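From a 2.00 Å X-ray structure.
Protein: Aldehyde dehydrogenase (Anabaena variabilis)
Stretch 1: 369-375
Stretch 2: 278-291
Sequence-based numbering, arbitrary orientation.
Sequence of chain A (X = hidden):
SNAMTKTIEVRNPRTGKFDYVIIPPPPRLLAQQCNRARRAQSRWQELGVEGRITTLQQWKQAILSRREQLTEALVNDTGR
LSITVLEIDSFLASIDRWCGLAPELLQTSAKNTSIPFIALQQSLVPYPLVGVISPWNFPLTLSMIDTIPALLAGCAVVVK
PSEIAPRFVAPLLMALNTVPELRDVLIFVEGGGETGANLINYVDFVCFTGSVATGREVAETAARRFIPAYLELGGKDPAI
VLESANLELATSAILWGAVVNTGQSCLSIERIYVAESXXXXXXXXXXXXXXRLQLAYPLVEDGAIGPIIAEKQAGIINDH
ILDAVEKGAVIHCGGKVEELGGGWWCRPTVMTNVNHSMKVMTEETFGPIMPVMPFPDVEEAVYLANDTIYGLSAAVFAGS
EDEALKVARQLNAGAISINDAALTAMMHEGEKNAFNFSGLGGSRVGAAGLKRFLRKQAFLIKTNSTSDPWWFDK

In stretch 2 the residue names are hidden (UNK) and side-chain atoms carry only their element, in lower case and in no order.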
# COMPACT_ATOMS: atom_id res chain seq x y z
N ILE A 369 8.97 -2.70 31.99
CA ILE A 369 9.76 -3.88 32.35
C ILE A 369 11.04 -3.95 31.52
O ILE A 369 11.00 -3.75 30.32
CB ILE A 369 8.99 -5.17 32.09
CG1 ILE A 369 7.60 -5.08 32.68
CG2 ILE A 369 9.72 -6.36 32.70
CD1 ILE A 369 7.55 -4.65 34.14
N MSE A 370 12.15 -4.27 32.17
CA MSE A 370 13.45 -4.28 31.54
C MSE A 370 14.06 -5.63 31.83
O MSE A 370 14.73 -5.79 32.87
CB MSE A 370 14.29 -3.15 32.12
CG MSE A 370 13.83 -1.80 31.61
SE MSE A 370 14.64 -0.29 32.57
CE MSE A 370 13.64 -0.38 34.24
N PRO A 371 13.77 -6.63 31.00
CA PRO A 371 14.48 -7.91 31.10
C PRO A 371 15.82 -7.84 30.38
O PRO A 371 15.86 -7.49 29.19
CB PRO A 371 13.52 -8.89 30.38
CG PRO A 371 12.72 -8.05 29.45
CD PRO A 371 12.86 -6.60 29.85
N VAL A 372 16.89 -8.20 31.07
CA VAL A 372 18.23 -8.07 30.54
C VAL A 372 18.94 -9.40 30.41
O VAL A 372 19.09 -10.09 31.38
CB VAL A 372 19.07 -7.16 31.48
CG1 VAL A 372 20.41 -6.84 30.85
CG2 VAL A 372 18.30 -5.86 31.71
N MSE A 373 19.40 -9.74 29.21
CA MSE A 373 20.07 -11.02 28.94
C MSE A 373 21.49 -10.80 28.46
O MSE A 373 21.69 -9.96 27.62
CB MSE A 373 19.39 -11.68 27.73
CG MSE A 373 18.51 -12.83 28.13
SE MSE A 373 17.82 -13.73 26.53
CE MSE A 373 18.95 -15.32 26.38
N PRO A 374 22.47 -11.57 28.95
CA PRO A 374 23.81 -11.48 28.35
C PRO A 374 23.91 -12.16 26.97
O PRO A 374 23.11 -13.02 26.67
CB PRO A 374 24.69 -12.22 29.37
CG PRO A 374 23.78 -13.20 30.01
CD PRO A 374 22.38 -12.66 29.93
N PHE A 375 24.86 -11.75 26.13
CA PHE A 375 25.26 -12.57 24.96
C PHE A 375 26.77 -12.83 24.86
O PHE A 375 27.59 -11.98 25.19
CB PHE A 375 24.72 -12.01 23.63
CG PHE A 375 25.16 -10.63 23.33
CD1 PHE A 375 26.36 -10.39 22.70
CD2 PHE A 375 24.37 -9.53 23.69
CE1 PHE A 375 26.77 -9.10 22.40
CE2 PHE A 375 24.79 -8.23 23.41
CZ PHE A 375 25.98 -8.01 22.76
N UNK A 278 30.13 -6.95 29.98
CA UNK A 278 29.63 -5.66 30.55
C UNK A 278 28.27 -5.82 31.22
O UNK A 278 27.69 -4.86 31.72
c UNK A 278 31.81 -3.78 29.58
n UNK A 278 34.17 -3.07 29.65
c UNK A 278 30.74 -4.38 28.66
c UNK A 278 29.47 -4.63 29.43
c UNK A 278 33.03 -3.38 28.77
N UNK A 279 27.79 -7.05 31.23
CA UNK A 279 26.44 -7.35 31.64
C UNK A 279 26.14 -6.92 33.09
O UNK A 279 25.17 -6.16 33.35
c UNK A 279 24.94 -9.35 32.05
c UNK A 279 23.73 -9.00 31.52
c UNK A 279 22.56 -9.46 32.09
c UNK A 279 22.60 -10.25 33.21
c UNK A 279 26.20 -8.85 31.43
c UNK A 279 24.98 -10.16 33.17
c UNK A 279 23.82 -10.61 33.75
N UNK A 280 26.99 -7.36 34.00
CA UNK A 280 26.82 -7.11 35.42
C UNK A 280 26.85 -5.59 35.71
O UNK A 280 25.97 -5.04 36.37
o UNK A 280 29.88 -8.79 38.03
c UNK A 280 27.91 -7.45 37.70
c UNK A 280 27.91 -7.85 36.23
c UNK A 280 28.95 -8.16 38.58
o UNK A 280 28.86 -8.04 39.82
N UNK A 281 27.88 -4.94 35.18
CA UNK A 281 28.08 -3.50 35.35
C UNK A 281 26.88 -2.67 34.81
O UNK A 281 26.41 -1.69 35.41
c UNK A 281 29.35 -3.20 34.58
c UNK A 281 29.84 -1.78 34.47
o UNK A 281 31.76 -2.86 33.41
c UNK A 281 31.17 -1.76 33.71
o UNK A 281 31.61 -0.65 33.42
N UNK A 282 26.40 -3.10 33.66
CA UNK A 282 25.25 -2.48 33.03
C UNK A 282 23.99 -2.63 33.87
O UNK A 282 23.29 -1.65 34.10
c UNK A 282 23.80 -2.61 30.96
c UNK A 282 23.89 -1.55 30.06
c UNK A 282 22.75 -1.08 29.40
c UNK A 282 21.54 -1.69 29.62
c UNK A 282 21.46 -2.75 30.48
c UNK A 282 25.01 -3.12 31.66
c UNK A 282 22.59 -3.22 31.14
N UNK A 283 23.65 -3.82 34.33
CA UNK A 283 22.38 -3.94 34.99
C UNK A 283 22.39 -3.24 36.35
O UNK A 283 21.36 -2.69 36.76
c UNK A 283 23.54 -8.38 36.58
o UNK A 283 23.64 -9.12 38.87
c UNK A 283 23.20 -8.22 37.91
c UNK A 283 22.00 -6.22 37.37
c UNK A 283 22.35 -6.34 36.04
c UNK A 283 21.84 -5.38 35.03
c UNK A 283 22.43 -7.13 38.30
c UNK A 283 23.10 -7.45 35.65
N UNK A 284 23.54 -3.21 37.01
CA UNK A 284 23.65 -2.44 38.24
C UNK A 284 23.50 -0.96 38.03
O UNK A 284 22.84 -0.28 38.82
n UNK A 284 24.01 -4.33 40.62
c UNK A 284 24.24 -5.54 41.10
n UNK A 284 25.30 -6.03 40.48
c UNK A 284 25.77 -5.10 39.57
c UNK A 284 24.96 -4.03 39.66
c UNK A 284 24.97 -2.73 38.94
N UNK A 285 24.05 -0.46 36.93
CA UNK A 285 23.84 0.95 36.66
C UNK A 285 22.35 1.21 36.31
O UNK A 285 21.73 2.19 36.76
c UNK A 285 25.62 3.64 34.50
c UNK A 285 24.74 2.98 35.55
n UNK A 285 26.45 2.87 33.80
o UNK A 285 25.52 4.85 34.32
c UNK A 285 24.84 1.48 35.63
N UNK A 286 21.76 0.31 35.53
CA UNK A 286 20.34 0.42 35.17
C UNK A 286 19.44 0.45 36.40
O UNK A 286 18.48 1.28 36.49
c UNK A 286 18.62 -0.52 33.46
c UNK A 286 19.93 -0.72 34.21
c UNK A 286 18.25 -1.77 32.66
c UNK A 286 18.65 0.70 32.52
N UNK A 287 19.71 -0.47 37.31
CA UNK A 287 18.92 -0.50 38.55
C UNK A 287 18.97 0.84 39.28
O UNK A 287 17.93 1.37 39.71
c UNK A 287 18.91 -2.96 38.87
c UNK A 287 19.33 -1.63 39.48
c UNK A 287 19.68 -4.13 39.48
c UNK A 287 18.62 -1.49 40.83
N UNK A 288 20.18 1.39 39.44
CA UNK A 288 20.33 2.62 40.25
C UNK A 288 19.51 3.75 39.63
O UNK A 288 18.80 4.50 40.34
c UNK A 288 21.79 3.02 40.35
N UNK A 289 19.56 3.87 38.30
CA UNK A 289 18.79 4.89 37.61
C UNK A 289 17.28 4.64 37.66
O UNK A 289 16.49 5.56 37.82
n UNK A 289 23.09 6.48 33.20
c UNK A 289 20.73 5.56 36.07
c UNK A 289 22.58 6.36 34.60
c UNK A 289 21.28 5.56 34.65
c UNK A 289 19.29 5.08 36.13
N UNK A 290 16.88 3.39 37.51
CA UNK A 290 15.47 3.04 37.58
C UNK A 290 14.89 3.31 38.96
O UNK A 290 13.77 3.82 39.11
c UNK A 290 15.29 1.58 37.28
N UNK A 291 15.70 3.02 39.95
CA UNK A 291 15.25 3.13 41.30
C UNK A 291 14.98 4.62 41.64
O UNK A 291 14.13 4.89 42.46
n UNK A 291 14.44 1.74 45.34
c UNK A 291 15.66 2.28 43.60
n UNK A 291 15.96 3.09 44.68
c UNK A 291 15.23 2.73 45.72
c UNK A 291 16.24 2.49 42.26
c UNK A 291 14.67 1.45 44.01

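Position 278 carries four carbons in a row ending in a nitrogen, and nothing on the strand lies within its reach; this is a lysine, Lys278, whose backbone O accepts a backbone hydrogen bond from the N of position 282 at 2.9 Å. At 279 one carbon leads to a ring of six carbons with no heteroatom. The ring meets Val372, Met373 and Pro374, with Pro374 over one face; with one carbon, a six-carbon ring and no oxygen, the residue is a phenylalanine. In Phe279, CE1 comes 3.6 Å from Val372 CG1 and also 3.6 Å from Val372 O, which sits at the ring edge. Pro374 CB lies 4.2 Å from the ring centroid, a CH-pi contact over the face.

Positions 280 and 281 each show three carbons, the third bearing two oxygens, extended and far from the strand: Glu280 and Glu281. Position 282 again has one carbon and a six-carbon ring, bare of oxygen, which approaches Val372 obliquely. It is Phe282, and its CE1 is 4.2 Å from Val372 CG1.

At 283 the six-carbon ring bears one oxygen, which makes it a tyrosine. The CA-to-CB bond of Tyr283 points toward the strand, but the end of the side chain leads away, and no atom comes into contact. Position 284 has one carbon and a five-membered ring of three carbons and two nitrogens, out of reach of the strand: His284. At 285 there are three carbons, the third carrying one oxygen and one nitrogen, an amide at glutamine length, hence Gln285.

Position 286 has four carbons forked at the second, packed against Met370 and Val372. The fork identifies Leu286, whose CD2 lies 3.9 Å from Met370 SE and 4.2 Å from Val372 CG2. At 287 four carbons fork at the first, one arm two carbons long; the CA-to-CB bond points sideways and the side chain stays out of contact with the strand: Ile287. A single carbon at 288, exposed and distant, gives Ala288. Four carbons in a row ending in nitrogen mark 289 as Lys289, whose NZ donates to Gln285 OE1 at 3.1 Å, one turn back along the helix. Position 290 again has a single carbon, this time close to the strand. It is Ala290, with CB 4.0 Å from Met370 CE. Finally, 291 has one carbon and a five-membered ring with two nitrogens, clear of the strand: His291.

The rule here is periodicity matched to alternation. The helix runs nearly antiparallel to the strand, at 165°, and presents Phe279, Phe282, Leu286 and Ala290. The strand answers with Met370 and Val372, whose CA-to-CB bonds point toward the helix, while those of Pro371 and Met373 point away. Spacing narrows along the pairing: Met370 CA to Leu286 CA is 9.1 Å, whereas Pro374 CA to Phe279 CA is 5.9 Å. Met370 is a selenomethionine, and its SE and CE span two helical positions. No hydrogen bond crosses; 359 Å² of mainly apolar packing makes the contact.

Stretch 2 (278-291) KFEEFYHQLIAKAH
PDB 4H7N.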